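Local coordinates for Lmo0325 protein (PDB 4RYK) that probably binds DNA as a transcriptional regulator, joining a helix-turn-helix domain to an all-helical C-terminal domain of the Rgg type, at residues Glu27-Ile32 with Glu54-Arg59; Gln157-Glu162 with Gln184-Ser189; Arg198-Phe203 with Phe240-Tyr245. All coordinates share one frame; numbering follows the deposited sequence.

In the fold
Contact 1 lies in the helix-turn-helix domain, its centre about 33 Å from the centre of the chain and next to a bound sugar; contacts 2 and 3 belong to the Rgg-type C-terminal domain, nearer that centre. Contacts 1 and 2 are partly buried, whereas contact 3 is largely buried. In contact 1 an arginine gathers backbone carbonyls at a helix end. Contact 2 is chiefly an indole packed on aliphatic groups, with a lysine bonded to one carbonyl and a water bridging the two backbones, and contact 3 pairs an arginine with an asparagine side chain. Contacts 2 and 3 touch directly through Phe203 of helix 197-216, which packs on Leu161, Met186 and Ser189. All three lie within reach of the second subunit.

Contact 1: Glu27-Ile32 with Glu54-Arg59; sequences EVYTGI and EEILKR. With GLC (alpha-D-glucopyranose), chain B.
Arg59 starts with CG anti to its carbonyl carbon (chi1 -67°) and then bends at chi2 (-80°), which carries the guanidinium off helix 50-60 and to the C-terminal end of helix 25-29. There NH1 and NH2 grip one atom end-on: both donate to Thr30 O, which lies in the guanidinium plane, NH1 at 2.9 Å on a lone pair and NH2 at 3.0 Å nearly along the C=O axis. NH1 also makes weak bonds to Val28 O and Glu27 O, so the positive charge sits where the carbonyls of the helix end converge and probably complements its dipole. Helix 25-29 is the first helix of the helix-turn-helix pair, and Thr30 and Gly31 open the turn toward helix 35-42. Over one face of the guanidinium comes Ile32 CD1, 3.7 Å above the plane and over its centre, while Ile32 CG2 rests 3.9 Å from Ile56 CG1. Ile56 CD1 meets the Tyr29 ring at its edge, 3.8 Å from CE1; Val28 CG1 covers one face of that ring. On the turn itself Gly31 N gives a nearly straight hydrogen bond (166°) to O6 of the bound glucose, 2.8 Å away.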
loop_
_atom_site.group_PDB
_atom_site.type_symbol
_atom_site.label_atom_id
_atom_site.label_comp_id
_atom_site.label_asym_id
_atom_site.label_seq_id
_atom_site.Cartn_x
_atom_site.Cartn_y
_atom_site.Cartn_z
ATOM N N GLU A 27 -0.015 -10.486 -30.388
ATOM C CA GLU A 27 1.054 -10.445 -29.410
ATOM C C GLU A 27 0.596 -10.614 -27.969
ATOM O O GLU A 27 1.371 -11.021 -27.122
ATOM C CB GLU A 27 1.916 -9.211 -29.607
ATOM C CG GLU A 27 1.412 -7.929 -29.040
ATOM C CD GLU A 27 2.106 -6.741 -29.723
ATOM O OE1 GLU A 27 3.330 -6.523 -29.495
ATOM O OE2 GLU A 27 1.429 -6.026 -30.487
ATOM N N VAL A 28 -0.666 -10.355 -27.677
ATOM C CA VAL A 28 -1.115 -10.548 -26.317
ATOM C C VAL A 28 -1.395 -12.041 -26.019
ATOM O O VAL A 28 -1.055 -12.534 -24.956
ATOM C CB VAL A 28 -2.340 -9.692 -26.009
ATOM C CG1 VAL A 28 -3.014 -10.167 -24.754
ATOM C CG2 VAL A 28 -1.940 -8.241 -25.854
ATOM N N TYR A 29 -1.997 -12.755 -26.967
ATOM C CA TYR A 29 -2.558 -14.070 -26.686
ATOM C C TYR A 29 -1.769 -15.287 -27.164
ATOM O O TYR A 29 -2.009 -16.392 -26.650
ATOM C CB TYR A 29 -3.991 -14.150 -27.208
ATOM C CG TYR A 29 -4.916 -13.169 -26.516
ATOM C CD1 TYR A 29 -5.307 -13.363 -25.191
ATOM C CD2 TYR A 29 -5.341 -12.027 -27.159
ATOM C CE1 TYR A 29 -6.144 -12.481 -24.563
ATOM C CE2 TYR A 29 -6.182 -11.130 -26.543
ATOM C CZ TYR A 29 -6.574 -11.355 -25.239
ATOM O OH TYR A 29 -7.392 -10.433 -24.647
ATOM N N THR A 30 -0.830 -15.080 -28.089
ATOM C CA THR A 30 -0.109 -16.160 -28.701
ATOM C C THR A 30 0.656 -16.953 -27.665
ATOM O O THR A 30 1.344 -16.389 -26.827
ATOM C CB THR A 30 0.910 -15.685 -29.753
ATOM O OG1 THR A 30 0.224 -14.968 -30.759
ATOM C CG2 THR A 30 1.557 -16.887 -30.451
ATOM N N GLY A 31 0.473 -18.266 -27.720
ATOM C CA GLY A 31 1.058 -19.193 -26.765
ATOM C C GLY A 31 0.259 -19.270 -25.473
ATOM O O GLY A 31 0.575 -20.070 -24.601
ATOM N N ILE A 32 -0.796 -18.471 -25.318
ATOM C CA ILE A 32 -1.586 -18.575 -24.072
ATOM C C ILE A 32 -2.914 -19.245 -24.392
ATOM O O ILE A 32 -3.233 -20.285 -23.854
ATOM C CB ILE A 32 -1.801 -17.186 -23.420
ATOM C CG1 ILE A 32 -0.459 -16.584 -22.983
ATOM C CG2 ILE A 32 -2.728 -17.265 -22.214
ATOM C CD1 ILE A 32 -0.522 -15.106 -22.708
ATOM N N GLU A 54 -3.399 -14.617 -15.465
ATOM C CA GLU A 54 -2.125 -14.045 -15.012
ATOM C C GLU A 54 -1.159 -13.890 -16.185
ATOM O O GLU A 54 -0.417 -12.909 -16.260
ATOM C CB GLU A 54 -1.443 -14.908 -13.945
ATOM C CG GLU A 54 -2.179 -15.090 -12.625
ATOM C CD GLU A 54 -1.212 -15.552 -11.507
ATOM O OE1 GLU A 54 -1.210 -16.757 -11.108
ATOM O OE2 GLU A 54 -0.405 -14.723 -11.042
ATOM N N GLU A 55 -1.149 -14.850 -17.106
ATOM C CA GLU A 55 -0.221 -14.755 -18.250
ATOM C C GLU A 55 -0.634 -13.628 -19.170
ATOM O O GLU A 55 0.213 -12.906 -19.713
ATOM C CB GLU A 55 -0.164 -16.073 -19.011
ATOM C CG GLU A 55 0.391 -17.220 -18.173
ATOM C CD GLU A 55 0.231 -18.564 -18.843
ATOM O OE1 GLU A 55 0.340 -18.660 -20.082
ATOM O OE2 GLU A 55 0.010 -19.554 -18.114
ATOM N N ILE A 56 -1.937 -13.460 -19.355
ATOM C CA ILE A 56 -2.445 -12.373 -20.225
ATOM C C ILE A 56 -2.113 -11.024 -19.615
ATOM O O ILE A 56 -1.655 -10.105 -20.289
ATOM C CB ILE A 56 -3.965 -12.519 -20.434
ATOM C CG1 ILE A 56 -4.216 -13.732 -21.337
ATOM C CG2 ILE A 56 -4.530 -11.255 -21.037
ATOM C CD1 ILE A 56 -5.622 -14.308 -21.242
ATOM N N LEU A 57 -2.316 -10.904 -18.309
ATOM C CA LEU A 57 -1.984 -9.653 -17.618
ATOM C C LEU A 57 -0.550 -9.262 -17.809
ATOM O O LEU A 57 -0.210 -8.066 -17.913
ATOM C CB LEU A 57 -2.272 -9.773 -16.131
ATOM C CG LEU A 57 -3.735 -9.654 -15.724
ATOM C CD1 LEU A 57 -3.795 -9.828 -14.206
ATOM C CD2 LEU A 57 -4.373 -8.349 -16.150
ATOM N N LYS A 58 0.326 -10.261 -17.829
ATOM C CA LYS A 58 1.720 -9.990 -18.047
ATOM C C LYS A 58 1.957 -9.439 -19.440
ATOM O O LYS A 58 2.787 -8.568 -19.645
ATOM C CB LYS A 58 2.575 -11.252 -17.830
ATOM C CG LYS A 58 3.760 -11.005 -16.934
ATOM C CD LYS A 58 4.906 -12.014 -17.147
ATOM C CE LYS A 58 4.546 -13.394 -16.618
ATOM N NZ LYS A 58 4.092 -13.291 -15.201
ATOM N N ARG A 59 1.213 -9.919 -20.395
ATOM C CA ARG A 59 1.382 -9.441 -21.765
ATOM C C ARG A 59 0.921 -7.991 -21.979
ATOM O O ARG A 59 1.323 -7.341 -22.965
ATOM C CB ARG A 59 0.630 -10.363 -22.711
ATOM C CG ARG A 59 1.205 -11.759 -22.813
ATOM C CD ARG A 59 2.397 -11.771 -23.751
ATOM N NE ARG A 59 2.917 -13.109 -23.833
ATOM C CZ ARG A 59 2.481 -14.031 -24.665
ATOM N NH1 ARG A 59 1.506 -13.788 -25.520
ATOM N NH2 ARG A 59 3.033 -15.224 -24.636
HETATM C C1 GLC B . -3.428 -23.056 -27.891
HETATM C C2 GLC B . -2.695 -23.684 -26.686
HETATM C C3 GLC B . -1.437 -22.906 -26.360
HETATM C C4 GLC B . -0.792 -22.680 -27.712
HETATM C C5 GLC B . -1.572 -21.457 -28.207
HETATM C C6 GLC B . -1.183 -20.909 -29.575
HETATM O O2 GLC B . -3.521 -23.721 -25.522
HETATM O O3 GLC B . -0.586 -23.579 -25.440
HETATM O O4 GLC B . 0.629 -22.552 -27.583
HETATM O O5 GLC B . -2.987 -21.727 -28.223
HETATM O O6 GLC B . -1.343 -19.489 -29.440
#

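Contact 2: Gln157-Glu162 with Gln184-Ser189; sequences QTWTLE and QIMLKS
From Thr158 to Thr160 the chain runs extended beside helix 176-193, with Gln157 just before it; the CA atoms of Gln157 and Ile185 are 6.6 Å apart and those of Trp159 and Ser189 6.0 Å apart. This is the lead-in to helix 161-170 of the Rgg-type C-terminal domain, a helical domain related to TPR proteins, and Thr160 takes the N-cap position. The side chain that carries the contact is Trp159, whose CG stands anti to its carbonyl carbon (chi1 -77°) so that the indole lies across the helix. Ile185 sets its CG2 branch, anti to the backbone N, over one face of the indole in a CH-pi contact: the methyl is 3.8 Å from the centroid of the five-membered ring and 22° off the normal. Farther along the indole, the six-membered ring packs on Met186, present as selenomethionine, with CZ3 3.4 Å from Met186 CB; the rest of that side chain bends away toward Phe203 and Phe207 of helix 197-216. Phe167 meets the indole edge-to-face. At the solvent side Lys188, bent at chi3, reaches across to the other segment and donates from NZ to Gln157 O at 2.8 Å, in the carbonyl plane. Thr160 OG1 bonds to Lys21 of the second subunit, so this helix start also faces the partner chain. A water bridges the backbones, accepting from Trp159 N at 3.1 Å and donating to Ile185 O. One turn along, Ser189 holds OG in the crowded position between its own N and carbonyl carbon, and from there the hydroxyl donates onto a lone pair of Met186 O, 3.0 Å away.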
loop_
_atom_site.group_PDB
_atom_site.type_symbol
_atom_site.label_atom_id
_atom_site.label_comp_id
_atom_site.label_asym_id
_atom_site.label_seq_id
_atom_site.Cartn_x
_atom_site.Cartn_y
_atom_site.Cartn_z
ATOM N N GLN A 157 -4.184 -21.766 14.853
ATOM C CA GLN A 157 -2.734 -21.767 15.048
ATOM C C GLN A 157 -2.065 -20.731 14.192
ATOM O O GLN A 157 -0.931 -20.316 14.474
ATOM C CB GLN A 157 -2.133 -23.121 14.648
ATOM C CG GLN A 157 -2.680 -24.327 15.358
ATOM C CD GLN A 157 -2.462 -24.259 16.844
ATOM O OE1 GLN A 157 -3.171 -24.927 17.599
ATOM N NE2 GLN A 157 -1.495 -23.438 17.289
ATOM N N THR A 158 -2.722 -20.380 13.088
ATOM C CA THR A 158 -2.160 -19.399 12.158
ATOM C C THR A 158 -3.309 -18.473 11.688
ATOM O O THR A 158 -4.468 -18.898 11.517
ATOM C CB THR A 158 -1.449 -20.045 10.974
ATOM O OG1 THR A 158 -2.380 -20.813 10.266
ATOM C CG2 THR A 158 -0.423 -21.002 11.412
ATOM N N TRP A 159 -2.972 -17.192 11.583
ATOM C CA TRP A 159 -3.930 -16.129 11.294
ATOM C C TRP A 159 -3.647 -15.553 9.915
ATOM O O TRP A 159 -2.499 -15.473 9.511
ATOM C CB TRP A 159 -3.787 -15.054 12.319
ATOM C CG TRP A 159 -4.397 -15.338 13.654
ATOM C CD1 TRP A 159 -4.781 -16.531 14.164
ATOM C CD2 TRP A 159 -4.586 -14.387 14.695
ATOM N NE1 TRP A 159 -5.253 -16.381 15.465
ATOM C CE2 TRP A 159 -5.104 -15.078 15.821
ATOM C CE3 TRP A 159 -4.379 -13.022 14.786
ATOM C CZ2 TRP A 159 -5.457 -14.431 16.991
ATOM C CZ3 TRP A 159 -4.689 -12.382 15.971
ATOM C CH2 TRP A 159 -5.235 -13.094 17.063
ATOM N N THR A 160 -4.693 -15.216 9.181
ATOM C CA THR A 160 -4.571 -14.296 8.077
ATOM C C THR A 160 -4.993 -12.925 8.588
ATOM O O THR A 160 -5.243 -12.755 9.782
ATOM C CB THR A 160 -5.453 -14.737 6.902
ATOM O OG1 THR A 160 -6.815 -14.596 7.272
ATOM C CG2 THR A 160 -5.171 -16.208 6.555
ATOM N N LEU A 161 -5.039 -11.913 7.718
ATOM C CA LEU A 161 -5.326 -10.574 8.224
ATOM C C LEU A 161 -6.737 -10.430 8.767
ATOM O O LEU A 161 -6.991 -9.572 9.609
ATOM C CB LEU A 161 -5.047 -9.521 7.175
ATOM C CG LEU A 161 -3.584 -9.489 6.777
ATOM C CD1 LEU A 161 -3.368 -8.434 5.704
ATOM C CD2 LEU A 161 -2.639 -9.218 7.927
ATOM N N GLU A 162 -7.656 -11.263 8.310
ATOM C CA GLU A 162 -9.005 -11.273 8.873
ATOM C C GLU A 162 -8.973 -11.430 10.409
ATOM O O GLU A 162 -9.669 -10.736 11.126
ATOM C CB GLU A 162 -9.826 -12.395 8.218
ATOM C CG GLU A 162 -11.228 -12.580 8.800
ATOM C CD GLU A 162 -12.165 -11.472 8.359
ATOM O OE1 GLU A 162 -11.810 -10.680 7.444
ATOM O OE2 GLU A 162 -13.274 -11.396 8.871
ATOM N N GLN A 184 0.545 -13.741 21.006
ATOM C CA GLN A 184 1.646 -14.599 20.558
ATOM C C GLN A 184 1.316 -15.265 19.213
ATOM O O GLN A 184 2.110 -15.245 18.309
ATOM C CB GLN A 184 2.059 -15.607 21.640
ATOM C CG GLN A 184 2.808 -14.913 22.771
ATOM C CD GLN A 184 3.003 -15.765 24.034
ATOM O OE1 GLN A 184 2.585 -16.942 24.136
ATOM N NE2 GLN A 184 3.646 -15.160 25.028
ATOM N N ILE A 185 0.126 -15.764 19.015
ATOM C CA ILE A 185 -0.219 -16.275 17.672
ATOM C C ILE A 185 -0.179 -15.199 16.573
ATOM O O ILE A 185 0.341 -15.446 15.487
ATOM C CB ILE A 185 -1.622 -16.864 17.669
ATOM C CG1 ILE A 185 -1.791 -17.908 18.779
ATOM C CG2 ILE A 185 -1.956 -17.438 16.310
ATOM C CD1 ILE A 185 -1.310 -19.291 18.446
HETATM N N MSE A 186 -0.767 -14.026 16.860
HETATM C CA MSE A 186 -0.752 -12.810 15.992
HETATM C C MSE A 186 0.703 -12.597 15.598
HETATM O O MSE A 186 1.012 -12.346 14.425
HETATM C CB MSE A 186 -1.428 -11.530 16.645
HETATM C CG MSE A 186 -1.746 -10.011 16.079
HETATM SE SE MSE A 186 0.077 -9.134 16.152
HETATM C CE MSE A 186 -0.360 -8.608 17.975
ATOM N N LEU A 187 1.621 -12.627 16.551
ATOM C CA LEU A 187 3.026 -12.300 16.222
ATOM C C LEU A 187 3.606 -13.188 15.134
ATOM O O LEU A 187 4.375 -12.703 14.348
ATOM C CB LEU A 187 3.964 -12.331 17.422
ATOM C CG LEU A 187 3.868 -11.180 18.406
ATOM C CD1 LEU A 187 4.910 -11.385 19.511
ATOM C CD2 LEU A 187 4.040 -9.832 17.696
ATOM N N LYS A 188 3.238 -14.458 15.075
ATOM C CA LYS A 188 3.733 -15.328 14.003
ATOM C C LYS A 188 3.255 -14.830 12.631
ATOM O O LYS A 188 3.932 -14.953 11.649
ATOM C CB LYS A 188 3.239 -16.734 14.192
ATOM C CG LYS A 188 3.711 -17.318 15.499
ATOM C CD LYS A 188 3.447 -18.813 15.586
ATOM C CE LYS A 188 2.027 -19.167 15.179
ATOM N NZ LYS A 188 1.675 -20.573 15.556
ATOM N N SER A 189 2.072 -14.265 12.563
ATOM C CA SER A 189 1.629 -13.784 11.273
ATOM C C SER A 189 2.256 -12.408 10.968
ATOM O O SER A 189 2.611 -12.135 9.826
ATOM C CB SER A 189 0.099 -13.782 11.185
ATOM O OG SER A 189 -0.445 -12.634 11.821
HETATM O O HOH W 1 -0.373 -16.575 13.191
#

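Contact 3: Arg198-Phe203 with Phe240-Tyr245; sequences RGRLLF and FNSAFY
Within the Rgg-type C-terminal domain, the first turn of helix 243-259 and the residues leading into it pack against the beginning of helix 197-216. Arg200 and Asn241 make the polar half of this junction. Arg200 leaves its helix extended, CG anti to the backbone N, and bends at chi3 (64°), which turns the guanidinium edge toward Asn241. NE and NH2 take hold of Asn241 OD1 side-on: the NE bond is 3.0 Å and uses a lone pair in the carbonyl plane, while NH2, 3.2 Å from OD1, comes from above that plane. The amide and guanidinium planes are 72° apart, which goes with NE lying in the carbonyl plane and NH2 above it. NH1 donates a hydrogen bond to Arg194 O, and Asn241 ND2 makes a weak bond to Asp197 O.

Beside this pair Leu201 supplies the apolar half. Its CD1 lies 3.8 Å from Asn241 ND2, and its CD2 is wedged between Asn241 O at 3.5 Å, Ser242 CB and Tyr245 CD2 at 4.2 Å. Phe244 CD1 sits over the centre of the Tyr245 ring, and the Phe244 ring stacks on Phe240 of the second subunit, so the helix start also belongs to the dimer interface.

The partners found here for this buried arginine, Asn241 OD1 and Arg194 O, are neutral oxygens, so what holds it at this junction is directed hydrogen bonding; its charge would polarise the amide C=O, and with two donors on OD1 and ND2 turned to Asp197 O the amide is probably fixed in its rotation.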
loop_
_atom_site.group_PDB
_atom_site.type_symbol
_atom_site.label_atom_id
_atom_site.label_comp_id
_atom_site.label_asym_id
_atom_site.label_seq_id
_atom_site.Cartn_x
_atom_site.Cartn_y
_atom_site.Cartn_z
ATOM N N ARG A 198 0.243 -3.668 2.684
ATOM C CA ARG A 198 -1.048 -3.487 3.366
ATOM C C ARG A 198 -1.054 -4.061 4.779
ATOM O O ARG A 198 -1.668 -3.499 5.675
ATOM C CB ARG A 198 -2.186 -4.089 2.527
ATOM C CG ARG A 198 -2.486 -3.168 1.342
ATOM C CD ARG A 198 -3.339 -3.800 0.280
ATOM N NE ARG A 198 -3.322 -2.941 -0.886
ATOM C CZ ARG A 198 -3.683 -3.295 -2.108
ATOM N NH1 ARG A 198 -4.175 -4.492 -2.335
ATOM N NH2 ARG A 198 -3.557 -2.438 -3.115
ATOM N N GLY A 199 -0.366 -5.168 4.982
ATOM C CA GLY A 199 -0.405 -5.818 6.261
ATOM C C GLY A 199 0.408 -5.034 7.228
ATOM O O GLY A 199 0.067 -4.909 8.380
ATOM N N ARG A 200 1.504 -4.482 6.755
ATOM C CA ARG A 200 2.353 -3.698 7.628
ATOM C C ARG A 200 1.607 -2.561 8.322
ATOM O O ARG A 200 1.750 -2.349 9.523
ATOM C CB ARG A 200 3.559 -3.213 6.851
ATOM C CG ARG A 200 4.375 -2.154 7.541
ATOM C CD ARG A 200 5.694 -1.973 6.835
ATOM N NE ARG A 200 5.541 -1.483 5.483
ATOM C CZ ARG A 200 5.907 -2.129 4.406
ATOM N NH1 ARG A 200 6.363 -3.333 4.499
ATOM N NH2 ARG A 200 5.746 -1.581 3.211
ATOM N N LEU A 201 0.777 -1.847 7.609
ATOM C CA LEU A 201 0.079 -0.718 8.210
ATOM C C LEU A 201 -1.016 -1.176 9.188
ATOM O O LEU A 201 -1.253 -0.547 10.204
ATOM C CB LEU A 201 -0.575 0.161 7.119
ATOM C CG LEU A 201 0.399 0.786 6.076
ATOM C CD1 LEU A 201 -0.354 1.611 5.002
ATOM C CD2 LEU A 201 1.432 1.666 6.765
ATOM N N LEU A 202 -1.680 -2.268 8.874
ATOM C CA LEU A 202 -2.633 -2.874 9.831
ATOM C C LEU A 202 -1.936 -3.312 11.103
ATOM O O LEU A 202 -2.405 -3.034 12.184
ATOM C CB LEU A 202 -3.253 -4.062 9.184
ATOM C CG LEU A 202 -4.309 -4.765 10.025
ATOM C CD1 LEU A 202 -5.543 -3.891 10.190
ATOM C CD2 LEU A 202 -4.673 -6.101 9.352
ATOM N N PHE A 203 -0.763 -3.957 11.004
ATOM C CA PHE A 203 -0.058 -4.273 12.231
ATOM C C PHE A 203 0.369 -3.024 13.004
ATOM O O PHE A 203 0.261 -3.010 14.226
ATOM C CB PHE A 203 1.093 -5.226 11.966
ATOM C CG PHE A 203 0.631 -6.630 11.744
ATOM C CD1 PHE A 203 0.340 -7.444 12.808
ATOM C CD2 PHE A 203 0.507 -7.129 10.501
ATOM C CE1 PHE A 203 -0.087 -8.738 12.619
ATOM C CE2 PHE A 203 0.074 -8.423 10.301
ATOM C CZ PHE A 203 -0.222 -9.224 11.349
ATOM N N PHE A 240 9.001 3.589 3.008
ATOM C CA PHE A 240 8.403 4.917 2.945
ATOM C C PHE A 240 6.968 4.944 3.426
ATOM O O PHE A 240 6.581 5.939 4.038
ATOM C CB PHE A 240 8.531 5.582 1.581
ATOM C CG PHE A 240 9.953 5.822 1.146
ATOM C CD1 PHE A 240 10.997 5.830 2.050
ATOM C CD2 PHE A 240 10.250 5.997 -0.179
ATOM C CE1 PHE A 240 12.292 6.022 1.659
ATOM C CE2 PHE A 240 11.566 6.215 -0.585
ATOM C CZ PHE A 240 12.583 6.195 0.336
ATOM N N ASN A 241 6.203 3.856 3.262
ATOM C CA ASN A 241 4.771 3.978 3.450
ATOM C C ASN A 241 4.358 4.031 4.900
ATOM O O ASN A 241 3.176 4.208 5.158
ATOM C CB ASN A 241 3.984 2.889 2.703
ATOM C CG ASN A 241 3.885 1.540 3.473
ATOM O OD1 ASN A 241 4.711 1.216 4.338
ATOM N ND2 ASN A 241 2.866 0.750 3.134
ATOM N N SER A 242 5.298 3.929 5.850
ATOM C CA SER A 242 4.930 3.800 7.253
ATOM C C SER A 242 5.507 4.895 8.097
ATOM O O SER A 242 5.521 4.811 9.333
ATOM C CB SER A 242 5.336 2.408 7.763
ATOM O OG SER A 242 6.682 2.176 7.487
ATOM N N ALA A 243 5.913 5.967 7.442
ATOM C CA ALA A 243 6.397 7.146 8.145
ATOM C C ALA A 243 5.432 7.648 9.198
ATOM O O ALA A 243 5.844 8.003 10.291
ATOM C CB ALA A 243 6.701 8.250 7.164
ATOM N N PHE A 244 4.155 7.666 8.885
ATOM C CA PHE A 244 3.178 8.121 9.847
ATOM C C PHE A 244 3.296 7.367 11.184
ATOM O O PHE A 244 3.218 7.944 12.266
ATOM C CB PHE A 244 1.760 7.973 9.261
ATOM C CG PHE A 244 0.648 8.375 10.218
ATOM C CD1 PHE A 244 0.075 7.450 11.074
ATOM C CD2 PHE A 244 0.180 9.696 10.259
ATOM C CE1 PHE A 244 -0.943 7.821 11.962
ATOM C CE2 PHE A 244 -0.840 10.070 11.132
ATOM C CZ PHE A 244 -1.389 9.144 11.995
ATOM N N TYR A 245 3.438 6.071 11.116
ATOM C CA TYR A 245 3.524 5.280 12.313
ATOM C C TYR A 245 4.848 5.399 13.039
ATOM O O TYR A 245 4.941 5.060 14.208
ATOM C CB TYR A 245 3.176 3.814 12.020
ATOM C CG TYR A 245 1.709 3.668 11.776
ATOM C CD1 TYR A 245 0.818 3.760 12.809
ATOM C CD2 TYR A 245 1.220 3.493 10.501
ATOM C CE1 TYR A 245 -0.561 3.673 12.609
ATOM C CE2 TYR A 245 -0.136 3.404 10.272
ATOM C CZ TYR A 245 -1.026 3.473 11.341
ATOM O OH TYR A 245 -2.374 3.343 11.111
#